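Local coordinates for coatomer subunit delta (Saccharomyces cerevisiae, PDB 5FJZ), which forms part of the coatomer, which probably serves retrograde Golgi-to-ER vesicle transport, and binds a tryptophan-based Dsl1 peptide through the mu-homology domain described here, at residues T127-S132 with A216-T221; D50-N55 with S94-A99; D60-R65 with T237-Q242; I121-T126 with V222-S227. All coordinates share one frame; numbering follows the deposited sequence.

Contact 1: residues T127-S132 with A216-T221. Unlike the reference sequence in segment 127-132: A128 (reference Trp).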
loop_
_atom_site.group_PDB
_atom_site.type_symbol
_atom_site.label_atom_id
_atom_site.label_comp_id
_atom_site.label_asym_id
_atom_site.label_seq_id
_atom_site.Cartn_x
_atom_site.Cartn_y
_atom_site.Cartn_z
ATOM N N THR A 127 23.826 4.011 19.589
ATOM C CA THR A 127 23.237 3.371 20.765
ATOM C C THR A 127 24.282 2.584 21.535
ATOM O O THR A 127 25.209 2.039 20.944
ATOM C CB THR A 127 22.044 2.478 20.397
ATOM O OG1 THR A 127 22.432 1.372 19.597
ATOM C CG2 THR A 127 21.001 3.241 19.622
ATOM N N ALA A 128 24.034 2.455 22.845
ATOM C CA ALA A 128 24.816 1.608 23.726
ATOM C C ALA A 128 23.840 0.890 24.631
ATOM O O ALA A 128 22.906 1.451 25.128
ATOM C CB ALA A 128 25.785 2.452 24.512
ATOM N N VAL A 129 24.002 -0.403 24.738
ATOM C CA VAL A 129 23.067 -1.226 25.488
ATOM C C VAL A 129 23.852 -2.132 26.460
ATOM O O VAL A 129 24.897 -2.625 26.093
ATOM C CB VAL A 129 22.238 -2.060 24.515
ATOM C CG1 VAL A 129 21.413 -3.082 25.281
ATOM C CG2 VAL A 129 21.321 -1.176 23.679
ATOM N N SER A 130 23.311 -2.378 27.648
ATOM C CA SER A 130 23.874 -3.370 28.565
ATOM C C SER A 130 22.767 -3.916 29.499
ATOM O O SER A 130 21.755 -3.264 29.710
ATOM C CB SER A 130 25.037 -2.748 29.341
ATOM O OG SER A 130 24.519 -1.737 30.195
ATOM N N PRO A 131 22.953 -5.135 30.038
ATOM C CA PRO A 131 21.905 -5.758 30.833
ATOM C C PRO A 131 21.656 -4.933 32.038
ATOM O O PRO A 131 22.593 -4.398 32.566
ATOM C CB PRO A 131 22.502 -7.118 31.217
ATOM C CG PRO A 131 23.470 -7.438 30.119
ATOM C CD PRO A 131 24.038 -6.098 29.684
ATOM N N SER A 132 20.416 -4.786 32.436
ATOM C CA SER A 132 20.099 -3.961 33.579
ATOM C C SER A 132 20.298 -4.689 34.897
ATOM O O SER A 132 20.305 -5.910 34.972
ATOM C CB SER A 132 18.698 -3.363 33.502
ATOM O OG SER A 132 17.702 -4.248 33.962
ATOM N N ALA A 216 16.004 -7.626 20.170
ATOM C CA ALA A 216 14.601 -7.295 20.201
ATOM C C ALA A 216 14.354 -5.820 20.391
ATOM O O ALA A 216 13.258 -5.296 20.133
ATOM C CB ALA A 216 13.924 -8.026 21.356
ATOM N N LEU A 217 15.395 -5.117 20.842
ATOM C CA LEU A 217 15.279 -3.703 21.048
ATOM C C LEU A 217 15.371 -2.955 19.717
ATOM O O LEU A 217 15.239 -1.745 19.705
ATOM C CB LEU A 217 16.406 -3.222 21.989
ATOM C CG LEU A 217 16.493 -3.718 23.421
ATOM C CD1 LEU A 217 17.870 -3.308 23.994
ATOM C CD2 LEU A 217 15.403 -3.108 24.243
ATOM N N TYR A 218 15.698 -3.652 18.610
ATOM C CA TYR A 218 15.940 -2.993 17.338
ATOM C C TYR A 218 14.939 -3.473 16.253
ATOM O O TYR A 218 14.416 -4.580 16.381
ATOM C CB TYR A 218 17.372 -3.274 16.875
ATOM C CG TYR A 218 18.388 -2.658 17.755
ATOM C CD1 TYR A 218 18.806 -1.368 17.584
ATOM C CD2 TYR A 218 18.997 -3.419 18.752
ATOM C CE1 TYR A 218 19.751 -0.800 18.462
ATOM C CE2 TYR A 218 19.890 -2.866 19.646
ATOM C CZ TYR A 218 20.267 -1.569 19.499
ATOM O OH TYR A 218 21.204 -1.038 20.364
ATOM N N PRO A 219 14.605 -2.650 15.232
ATOM C CA PRO A 219 15.030 -1.253 14.973
ATOM C C PRO A 219 14.455 -0.216 15.958
ATOM O O PRO A 219 13.281 -0.245 16.348
ATOM C CB PRO A 219 14.600 -1.038 13.548
ATOM C CG PRO A 219 13.381 -1.959 13.327
ATOM C CD PRO A 219 13.543 -3.107 14.281
ATOM N N MET A 220 15.270 0.721 16.384
ATOM C CA MET A 220 14.781 1.870 17.111
ATOM C C MET A 220 14.507 2.995 16.101
ATOM O O MET A 220 15.358 3.312 15.270
ATOM C CB MET A 220 15.845 2.352 18.124
ATOM C CG MET A 220 16.232 1.306 19.152
ATOM S SD MET A 220 17.439 1.908 20.358
ATOM C CE MET A 220 17.673 0.414 21.331
ATOM N N THR A 221 13.351 3.630 16.217
ATOM C CA THR A 221 12.931 4.617 15.267
ATOM C C THR A 221 12.890 5.963 15.923
ATOM O O THR A 221 12.487 6.104 17.100
ATOM C CB THR A 221 11.534 4.287 14.721
ATOM O OG1 THR A 221 11.606 3.073 13.994
ATOM C CG2 THR A 221 11.045 5.343 13.789
#
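T127 and V129 meet L217, Y218 and M220 in a sheet-to-sheet side-chain contact of the beta-sandwich kind on which the mu-homology domain is built. Strand 123-131, an outermost strand of the four-stranded sheet, faces the turn that leads through a cis peptide before P219 into strand 220-229 of the large mixed sheet. The backbones stay well apart: the CA atoms of V129 and L217 are 9.3 Å from each other, and side chains alone bridge the interval. They do so largely tip to tip. V129 CG1, placed anti to the backbone N (chi1 171°), touches L217 CD1 at 3.8 Å, and the other methyl, CG2, comes to 3.3 Å from Y218 OH. The T127 methyl, CG2, lies 3.9 Å from the SD of M220, whose chain runs extended to reach it. F138 of strand 137-146 packs against both V129 and L217, and V269 of strand 257-269 lies against T127 and Y218. R29 serves both polar partners: it makes a cation-pi contact with the Y218 ring, and its carbonyl O is hydrogen-bonded to T127 OG1. That same threonine oxygen lies at the ring edge, in its plane, with T127 OG1 2.8 Å from Y218 OH.

Contact 2: residues D50-N55 with S94-A99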
loop_
_atom_site.group_PDB
_atom_site.type_symbol
_atom_site.label_atom_id
_atom_site.label_comp_id
_atom_site.label_asym_id
_atom_site.label_seq_id
_atom_site.Cartn_x
_atom_site.Cartn_y
_atom_site.Cartn_z
ATOM N N ASP A 50 -7.109 36.482 -9.018
ATOM C CA ASP A 50 -6.251 37.549 -9.523
ATOM C C ASP A 50 -4.790 37.198 -9.436
ATOM O O ASP A 50 -3.985 37.832 -10.064
ATOM C CB ASP A 50 -6.509 38.841 -8.732
ATOM C CG ASP A 50 -7.873 39.424 -9.012
ATOM O OD1 ASP A 50 -8.409 39.164 -10.131
ATOM O OD2 ASP A 50 -8.423 40.116 -8.122
ATOM N N LEU A 51 -4.448 36.157 -8.670
ATOM C CA LEU A 51 -3.065 35.753 -8.507
ATOM C C LEU A 51 -2.664 34.460 -9.254
ATOM O O LEU A 51 -1.562 33.965 -9.078
ATOM C CB LEU A 51 -2.809 35.627 -7.001
ATOM C CG LEU A 51 -3.028 36.868 -6.151
ATOM C CD1 LEU A 51 -2.757 36.555 -4.676
ATOM C CD2 LEU A 51 -2.154 38.029 -6.560
ATOM N N SER A 52 -3.581 33.929 -10.084
ATOM C CA SER A 52 -3.494 32.624 -10.632
ATOM C C SER A 52 -2.656 32.600 -11.893
ATOM O O SER A 52 -2.230 31.541 -12.300
ATOM C CB SER A 52 -4.899 32.044 -10.932
ATOM O OG SER A 52 -5.535 32.741 -11.985
ATOM N N HIS A 53 -2.414 33.764 -12.496
ATOM C CA HIS A 53 -1.568 33.852 -13.717
ATOM C C HIS A 53 -0.177 34.288 -13.327
ATOM O O HIS A 53 0.278 35.362 -13.706
ATOM C CB HIS A 53 -2.172 34.885 -14.682
ATOM C CG HIS A 53 -3.379 34.395 -15.414
ATOM N ND1 HIS A 53 -4.662 34.590 -14.940
ATOM C CD2 HIS A 53 -3.504 33.722 -16.582
ATOM C CE1 HIS A 53 -5.528 34.047 -15.780
ATOM N NE2 HIS A 53 -4.854 33.537 -16.798
ATOM N N SER A 54 0.456 33.460 -12.504
ATOM C CA SER A 54 1.670 33.811 -11.803
ATOM C C SER A 54 2.757 32.825 -12.113
ATOM O O SER A 54 2.523 31.703 -12.621
ATOM C CB SER A 54 1.371 33.892 -10.308
ATOM O OG SER A 54 0.679 32.703 -9.888
ATOM N N ASN A 55 3.996 33.264 -11.915
ATOM C CA ASN A 55 5.136 32.428 -12.063
ATOM C C ASN A 55 6.043 32.595 -10.861
ATOM O O ASN A 55 6.063 33.644 -10.211
ATOM C CB ASN A 55 6.001 32.779 -13.286
ATOM C CG ASN A 55 5.382 32.392 -14.634
ATOM O OD1 ASN A 55 4.309 31.746 -14.760
ATOM N ND2 ASN A 55 6.050 32.830 -15.654
ATOM N N SER A 94 -1.378 29.769 -22.242
ATOM C CA SER A 94 -2.688 30.362 -22.130
ATOM C C SER A 94 -3.427 29.951 -20.842
ATOM O O SER A 94 -4.487 30.453 -20.607
ATOM C CB SER A 94 -3.579 29.963 -23.315
ATOM O OG SER A 94 -4.104 28.669 -23.150
ATOM N N LYS A 95 -2.920 29.005 -20.048
ATOM C CA LYS A 95 -3.681 28.575 -18.879
ATOM C C LYS A 95 -3.215 29.252 -17.629
ATOM O O LYS A 95 -2.248 29.968 -17.660
ATOM C CB LYS A 95 -3.589 27.058 -18.768
ATOM C CG LYS A 95 -4.779 26.386 -19.427
ATOM C CD LYS A 95 -4.327 25.279 -20.345
ATOM C CE LYS A 95 -5.515 24.503 -20.914
ATOM N NZ LYS A 95 -6.334 25.298 -21.868
ATOM N N ALA A 96 -3.909 29.033 -16.521
ATOM C CA ALA A 96 -3.526 29.628 -15.246
ATOM C C ALA A 96 -3.556 28.536 -14.205
ATOM O O ALA A 96 -4.068 27.429 -14.467
ATOM C CB ALA A 96 -4.500 30.690 -14.852
ATOM N N PHE A 97 -3.001 28.805 -13.027
ATOM C CA PHE A 97 -3.022 27.786 -11.989
ATOM C C PHE A 97 -4.393 27.647 -11.394
ATOM O O PHE A 97 -5.066 28.643 -11.112
ATOM C CB PHE A 97 -2.037 28.132 -10.853
ATOM C CG PHE A 97 -0.595 27.903 -11.214
ATOM C CD1 PHE A 97 -0.109 26.645 -11.333
ATOM C CD2 PHE A 97 0.238 28.956 -11.417
ATOM C CE1 PHE A 97 1.212 26.398 -11.668
ATOM C CE2 PHE A 97 1.557 28.744 -11.733
ATOM C CZ PHE A 97 2.056 27.477 -11.804
ATOM N N PRO A 98 -4.840 26.427 -11.169
ATOM C CA PRO A 98 -6.011 26.344 -10.316
ATOM C C PRO A 98 -5.948 27.188 -9.048
ATOM O O PRO A 98 -4.977 27.119 -8.313
ATOM C CB PRO A 98 -6.076 24.810 -9.963
ATOM C CG PRO A 98 -5.374 24.181 -11.060
ATOM C CD PRO A 98 -4.273 25.115 -11.445
ATOM N N ALA A 99 -7.019 27.931 -8.780
ATOM C CA ALA A 99 -7.076 28.918 -7.759
ATOM C C ALA A 99 -8.196 28.688 -6.777
ATOM O O ALA A 99 -8.705 29.635 -6.204
ATOM C CB ALA A 99 -7.176 30.312 -8.422
#
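The backbones of S52-H53 and A96-F97 run close together, with the CA atoms of H53 and A96 4.9 Å apart, and one hydrogen bond ties them: F97 N gives its proton to S52 O at 2.9 Å, nearly straight at 164°. The small side chains of S52 and A96 are in keeping with this close approach. A96 CB sits over the centre of one face of the H53 imidazole in a CH-pi contact, 3.5 Å from the ring centroid and only 13° off its normal. S52 CB meets A99 CB at 3.8 Å, while its hydroxyl is taken up by the carbonyl O of H49. The F97 ring turns its edge to the carbonyl of S54, CE2 lying 3.2 Å from S54 O in the ring plane. S54 also ties back its own segment: with OG placed between the backbone N and the carbonyl carbon (chi1 50°), it donates to L51 O at 2.7 Å. An alanine in place of S54 would probably leave the L51 carbonyl without this partner and the 51-54 turn less firmly held. A96 N bonds Q164 of the second subunit. One main-chain bond, with the apolar contacts of A96 and A99, thus holds 94-99 on the 50-55 turn, while F97 packs on L44 and I46 of strand 33-46 and also touches an aromatic side chain of the bound peptide, consistent with the mapped Dsl1-binding region.

Contact 3: residues D60-R65 with T237-Q242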
loop_
_atom_site.group_PDB
_atom_site.type_symbol
_atom_site.label_atom_id
_atom_site.label_comp_id
_atom_site.label_asym_id
_atom_site.label_seq_id
_atom_site.Cartn_x
_atom_site.Cartn_y
_atom_site.Cartn_z
ATOM N N ASP A 60 18.249 32.501 -6.342
ATOM C CA ASP A 60 19.386 32.462 -7.261
ATOM C C ASP A 60 20.433 31.473 -6.739
ATOM O O ASP A 60 21.242 30.919 -7.519
ATOM C CB ASP A 60 19.963 33.862 -7.348
ATOM C CG ASP A 60 19.164 34.787 -8.255
ATOM O OD1 ASP A 60 18.757 34.302 -9.352
ATOM O OD2 ASP A 60 19.003 35.996 -7.913
ATOM N N SER A 61 20.417 31.219 -5.432
ATOM C CA SER A 61 21.420 30.291 -4.814
ATOM C C SER A 61 21.205 28.833 -5.147
ATOM O O SER A 61 22.047 28.017 -4.826
ATOM C CB SER A 61 21.464 30.443 -3.286
ATOM O OG SER A 61 20.171 30.254 -2.707
ATOM N N ILE A 62 20.085 28.494 -5.781
ATOM C CA ILE A 62 19.784 27.077 -6.051
ATOM C C ILE A 62 20.416 26.679 -7.313
ATOM O O ILE A 62 20.251 27.357 -8.364
ATOM C CB ILE A 62 18.276 26.831 -6.185
ATOM C CG1 ILE A 62 17.662 27.127 -4.837
ATOM C CG2 ILE A 62 17.960 25.399 -6.625
ATOM C CD1 ILE A 62 16.273 27.652 -4.944
ATOM N N ASP A 63 20.992 25.500 -7.292
ATOM C CA ASP A 63 21.441 24.932 -8.552
ATOM C C ASP A 63 20.426 23.915 -9.154
ATOM O O ASP A 63 20.459 22.715 -8.854
ATOM C CB ASP A 63 22.694 24.192 -8.256
ATOM C CG ASP A 63 23.347 23.635 -9.483
ATOM O OD1 ASP A 63 22.957 23.881 -10.643
ATOM O OD2 ASP A 63 24.363 22.916 -9.270
ATOM N N VAL A 64 19.724 24.365 -10.176
ATOM C CA VAL A 64 18.709 23.507 -10.853
ATOM C C VAL A 64 19.311 22.488 -11.866
ATOM O O VAL A 64 18.589 21.653 -12.405
ATOM C CB VAL A 64 17.661 24.392 -11.521
ATOM C CG1 VAL A 64 17.009 25.283 -10.475
ATOM C CG2 VAL A 64 18.259 25.249 -12.630
ATOM N N ARG A 65 20.637 22.576 -12.099
ATOM C CA ARG A 65 21.318 21.593 -12.968
ATOM C C ARG A 65 22.125 20.586 -12.167
ATOM O O ARG A 65 22.949 19.849 -12.698
ATOM C CB ARG A 65 22.163 22.348 -13.977
ATOM C CG ARG A 65 21.204 23.054 -14.976
ATOM C CD ARG A 65 21.656 22.742 -16.399
ATOM N NE ARG A 65 21.029 23.571 -17.428
ATOM C CZ ARG A 65 20.387 23.095 -18.487
ATOM N NH1 ARG A 65 20.236 21.800 -18.642
ATOM N NH2 ARG A 65 19.875 23.923 -19.375
ATOM N N THR A 237 17.694 21.614 2.351
ATOM C CA THR A 237 18.723 21.476 1.281
ATOM C C THR A 237 19.005 22.853 0.668
ATOM O O THR A 237 19.763 22.943 -0.283
ATOM C CB THR A 237 18.270 20.544 0.187
ATOM O OG1 THR A 237 17.027 21.051 -0.318
ATOM C CG2 THR A 237 18.124 19.131 0.729
ATOM N N GLY A 238 18.370 23.906 1.168
ATOM C CA GLY A 238 18.538 25.257 0.563
ATOM C C GLY A 238 17.500 25.738 -0.425
ATOM O O GLY A 238 17.672 26.780 -1.017
ATOM N N MET A 239 16.421 24.970 -0.681
ATOM C CA MET A 239 15.382 25.454 -1.556
ATOM C C MET A 239 14.647 26.654 -0.956
ATOM O O MET A 239 14.337 26.688 0.232
ATOM C CB MET A 239 14.404 24.251 -1.870
ATOM C CG MET A 239 13.215 24.495 -2.874
ATOM S SD MET A 239 13.574 25.114 -4.536
ATOM C CE MET A 239 14.517 23.753 -5.222
ATOM N N ALA A 240 14.360 27.628 -1.814
ATOM C CA ALA A 240 13.756 28.889 -1.375
ATOM C C ALA A 240 13.263 29.657 -2.626
ATOM O O ALA A 240 13.607 29.349 -3.735
ATOM C CB ALA A 240 14.795 29.717 -0.626
ATOM N N ILE A 241 12.420 30.663 -2.380
ATOM C CA ILE A 241 11.783 31.443 -3.390
ATOM C C ILE A 241 12.391 32.858 -3.358
ATOM O O ILE A 241 12.580 33.446 -2.287
ATOM C CB ILE A 241 10.293 31.576 -3.085
ATOM C CG1 ILE A 241 9.642 30.192 -3.028
ATOM C CG2 ILE A 241 9.584 32.463 -4.130
ATOM C CD1 ILE A 241 9.779 29.360 -4.274
ATOM N N GLN A 242 12.633 33.373 -4.538
ATOM C CA GLN A 242 13.153 34.762 -4.698
ATOM C C GLN A 242 12.036 35.758 -4.880
ATOM O O GLN A 242 11.991 36.806 -4.261
ATOM C CB GLN A 242 13.921 34.717 -5.975
ATOM C CG GLN A 242 14.390 36.023 -6.470
ATOM C CD GLN A 242 15.856 35.779 -6.699
ATOM O OE1 GLN A 242 16.304 35.616 -7.825
ATOM N NE2 GLN A 242 16.620 35.600 -5.565
HETATM O O HOH W 1 19.924 27.967 -1.762
#
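I62 packs its side chain against G238, M239 and A240 at the buried heart of this contact, whereas D60 and S61 face Q242 and G238 on a wetter flank. On the tight side the isoleucine tip does most of the touching. Its CD1 lies 3.7 Å from M239 SD and 3.4 Å from A240 O, and CG1 comes to 3.8 Å from G238 O; the side chains of I62 and M239 cross at about a right angle. M239 begins by heading away from the loop, but its chain bends at chi2 and chi3 and brings sulfur and methyl back against I62. An alanine in place of I62 would probably strip the M239 sulfur of its contact with the loop and open a gap beside the A240 carbonyl. The other side relies on polar groups. A water bridges the segments, donating to G238 O at 2.7 Å and lying 2.5 Å from S61 OG. Farther out, the exposed ends of D60 and Q242 come together, carboxylate and amide planes turned 64° apart. G238 itself takes backbone angles (phi 97°) at which a CB would jam against the carbonyl O of T237. Backbone bonds from A240 to A59 and from Q242 to K57 join strand 241-246 and the residue before it to strand 54-58 and the residue after it. V64 rests on F82 of helix 79-85, while M239 packs on I19 of strand 15-27 and W109 of strand 104-113.

Contact 4: residues I121-T126 with V222-S227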
loop_
_atom_site.group_PDB
_atom_site.type_symbol
_atom_site.label_atom_id
_atom_site.label_comp_id
_atom_site.label_asym_id
_atom_site.label_seq_id
_atom_site.Cartn_x
_atom_site.Cartn_y
_atom_site.Cartn_z
ATOM N N ILE A 121 22.054 14.148 6.562
ATOM C CA ILE A 121 21.508 13.760 7.885
ATOM C C ILE A 121 21.436 14.969 8.830
ATOM O O ILE A 121 22.474 15.597 9.084
ATOM C CB ILE A 121 22.339 12.569 8.367
ATOM C CG1 ILE A 121 21.916 11.363 7.440
ATOM C CG2 ILE A 121 22.161 12.297 9.843
ATOM C CD1 ILE A 121 22.672 10.067 7.633
ATOM N N PRO A 122 20.245 15.323 9.297
ATOM C CA PRO A 122 20.169 16.382 10.283
ATOM C C PRO A 122 20.548 15.909 11.736
ATOM O O PRO A 122 20.890 16.738 12.565
ATOM C CB PRO A 122 18.723 16.784 10.232
ATOM C CG PRO A 122 17.990 15.530 9.852
ATOM C CD PRO A 122 18.897 14.763 8.952
ATOM N N LEU A 123 20.312 14.651 12.027
ATOM C CA LEU A 123 20.451 14.077 13.384
ATOM C C LEU A 123 21.128 12.730 13.350
ATOM O O LEU A 123 20.571 11.751 12.847
ATOM C CB LEU A 123 19.099 14.013 14.043
ATOM C CG LEU A 123 19.073 13.616 15.496
ATOM C CD1 LEU A 123 19.432 14.747 16.397
ATOM C CD2 LEU A 123 17.674 13.083 15.835
ATOM N N THR A 124 22.355 12.634 13.863
ATOM C CA THR A 124 23.100 11.388 13.918
ATOM C C THR A 124 22.760 10.675 15.186
ATOM O O THR A 124 22.375 11.288 16.136
ATOM C CB THR A 124 24.639 11.627 13.824
ATOM O OG1 THR A 124 25.011 12.601 14.757
ATOM C CG2 THR A 124 25.005 12.223 12.482
ATOM N N LEU A 125 22.774 9.339 15.114
ATOM C CA LEU A 125 22.359 8.455 16.200
ATOM C C LEU A 125 23.360 7.337 16.474
ATOM O O LEU A 125 23.976 6.807 15.547
ATOM C CB LEU A 125 21.114 7.779 15.748
ATOM C CG LEU A 125 19.752 8.342 16.004
ATOM C CD1 LEU A 125 19.581 9.756 16.504
ATOM C CD2 LEU A 125 18.734 7.952 14.910
ATOM N N THR A 126 23.509 6.949 17.751
ATOM C CA THR A 126 24.274 5.880 18.163
ATOM C C THR A 126 23.633 5.285 19.387
ATOM O O THR A 126 22.964 6.010 20.149
ATOM C CB THR A 126 25.698 6.352 18.636
ATOM O OG1 THR A 126 26.377 7.035 17.582
ATOM C CG2 THR A 126 26.522 5.161 19.010
ATOM N N VAL A 222 13.238 6.980 15.187
ATOM C CA VAL A 222 13.103 8.358 15.654
ATOM C C VAL A 222 12.103 9.150 14.774
ATOM O O VAL A 222 12.071 8.954 13.530
ATOM C CB VAL A 222 14.433 9.091 15.719
ATOM C CG1 VAL A 222 15.049 9.237 14.359
ATOM C CG2 VAL A 222 14.246 10.480 16.289
ATOM N N SER A 223 11.332 10.006 15.429
ATOM C CA SER A 223 10.315 10.812 14.767
ATOM C C SER A 223 10.484 12.270 15.165
ATOM O O SER A 223 10.477 12.590 16.379
ATOM C CB SER A 223 8.934 10.272 15.206
ATOM O OG SER A 223 7.866 10.980 14.577
ATOM N N PHE A 224 10.609 13.144 14.160
ATOM C CA PHE A 224 10.709 14.559 14.337
ATOM C C PHE A 224 10.203 15.317 13.121
ATOM O O PHE A 224 10.027 14.763 12.031
ATOM C CB PHE A 224 12.145 14.989 14.634
ATOM C CG PHE A 224 13.157 14.651 13.516
ATOM C CD1 PHE A 224 13.242 15.413 12.341
ATOM C CD2 PHE A 224 13.966 13.517 13.626
ATOM C CE1 PHE A 224 14.162 15.123 11.370
ATOM C CE2 PHE A 224 14.880 13.212 12.612
ATOM C CZ PHE A 224 14.970 14.018 11.504
ATOM N N GLN A 225 9.850 16.563 13.352
ATOM C CA GLN A 225 9.242 17.400 12.334
ATOM C C GLN A 225 9.459 18.822 12.761
ATOM O O GLN A 225 9.101 19.189 13.873
ATOM C CB GLN A 225 7.735 17.058 12.197
ATOM C CG GLN A 225 6.945 17.769 11.075
ATOM C CD GLN A 225 5.490 17.319 10.893
ATOM O OE1 GLN A 225 4.729 18.000 10.224
ATOM N NE2 GLN A 225 5.106 16.173 11.471
ATOM N N GLU A 226 9.904 19.666 11.858
ATOM C CA GLU A 226 9.879 21.118 12.110
ATOM C C GLU A 226 9.420 21.925 10.907
ATOM O O GLU A 226 9.615 21.495 9.791
ATOM C CB GLU A 226 11.298 21.587 12.549
ATOM C CG GLU A 226 12.367 21.485 11.452
ATOM C CD GLU A 226 13.362 22.644 11.424
ATOM O OE1 GLU A 226 13.655 23.190 12.515
ATOM O OE2 GLU A 226 13.891 22.984 10.325
ATOM N N SER A 227 8.789 23.085 11.133
ATOM C CA SER A 227 8.387 23.966 10.030
ATOM C C SER A 227 8.517 25.442 10.398
ATOM O O SER A 227 8.439 25.803 11.592
ATOM C CB SER A 227 6.974 23.672 9.607
ATOM O OG SER A 227 6.112 23.799 10.707
#
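P122, L123 and L125 meet V222 and F224 entirely through apolar side chains. The aliphatic pairs come first: L125 CD2 touches V222 CG1 at 3.9 Å, the two chains slanting past one another, and L123 CD2 approaches the other valine methyl, V222 CG2, more loosely at 4.3 Å. Two partners then meet the phenylalanine ring obliquely. P122 CG lies 3.8 Å from F224 CZ, at the far end of the ring, and L123 CD2 is 4.3 Å from F224 CE2. F224 reaches them because its CG lies between the backbone N and the carbonyl carbon (chi1 61°), which directs the ring at P122 and the start of strand 123-131.

This is the interior of a beta sandwich in the mu-homology domain: strand 123-131, at the border of the four-stranded sheet, lies against strand 220-229 of the mixed sheet, with the CA atoms of L125 and V222 9.3 Å apart. I23 and F27 of strand 15-27 extend the apolar layer, I23 touching P122 and F224, F27 touching L125.

Polar and ring-to-ring interactions come from outside the pair. Y267 sets its ring edge-to-face with F224 and bonds the L123 carbonyl O through its hydroxyl, while S264 OG accepts from F224 N.

Contacts 1 and 4 are successive parts of one interface, with centres 18 Å apart: both pack strand 123-131 against strand 220-229, or the residues flanking them, and their segments adjoin in sequence. Contacts 2 and 3, whose centres are about 22 Å apart, both reach the three-stranded sheet in which strands 54-58 and 241-246 are neighbours, and their segments alternate along the chain. The elongated domain separates the groups, contacts 1 and 2 lying about 53 Å apart between centres, on opposite sides of the chain's centre. Contact 3 brackets contacts 4 and 1 in sequence, so it joins early and late parts of the chain. Of the four, contact 2 alone borders the bound peptide, leaving the others as packing within the fold.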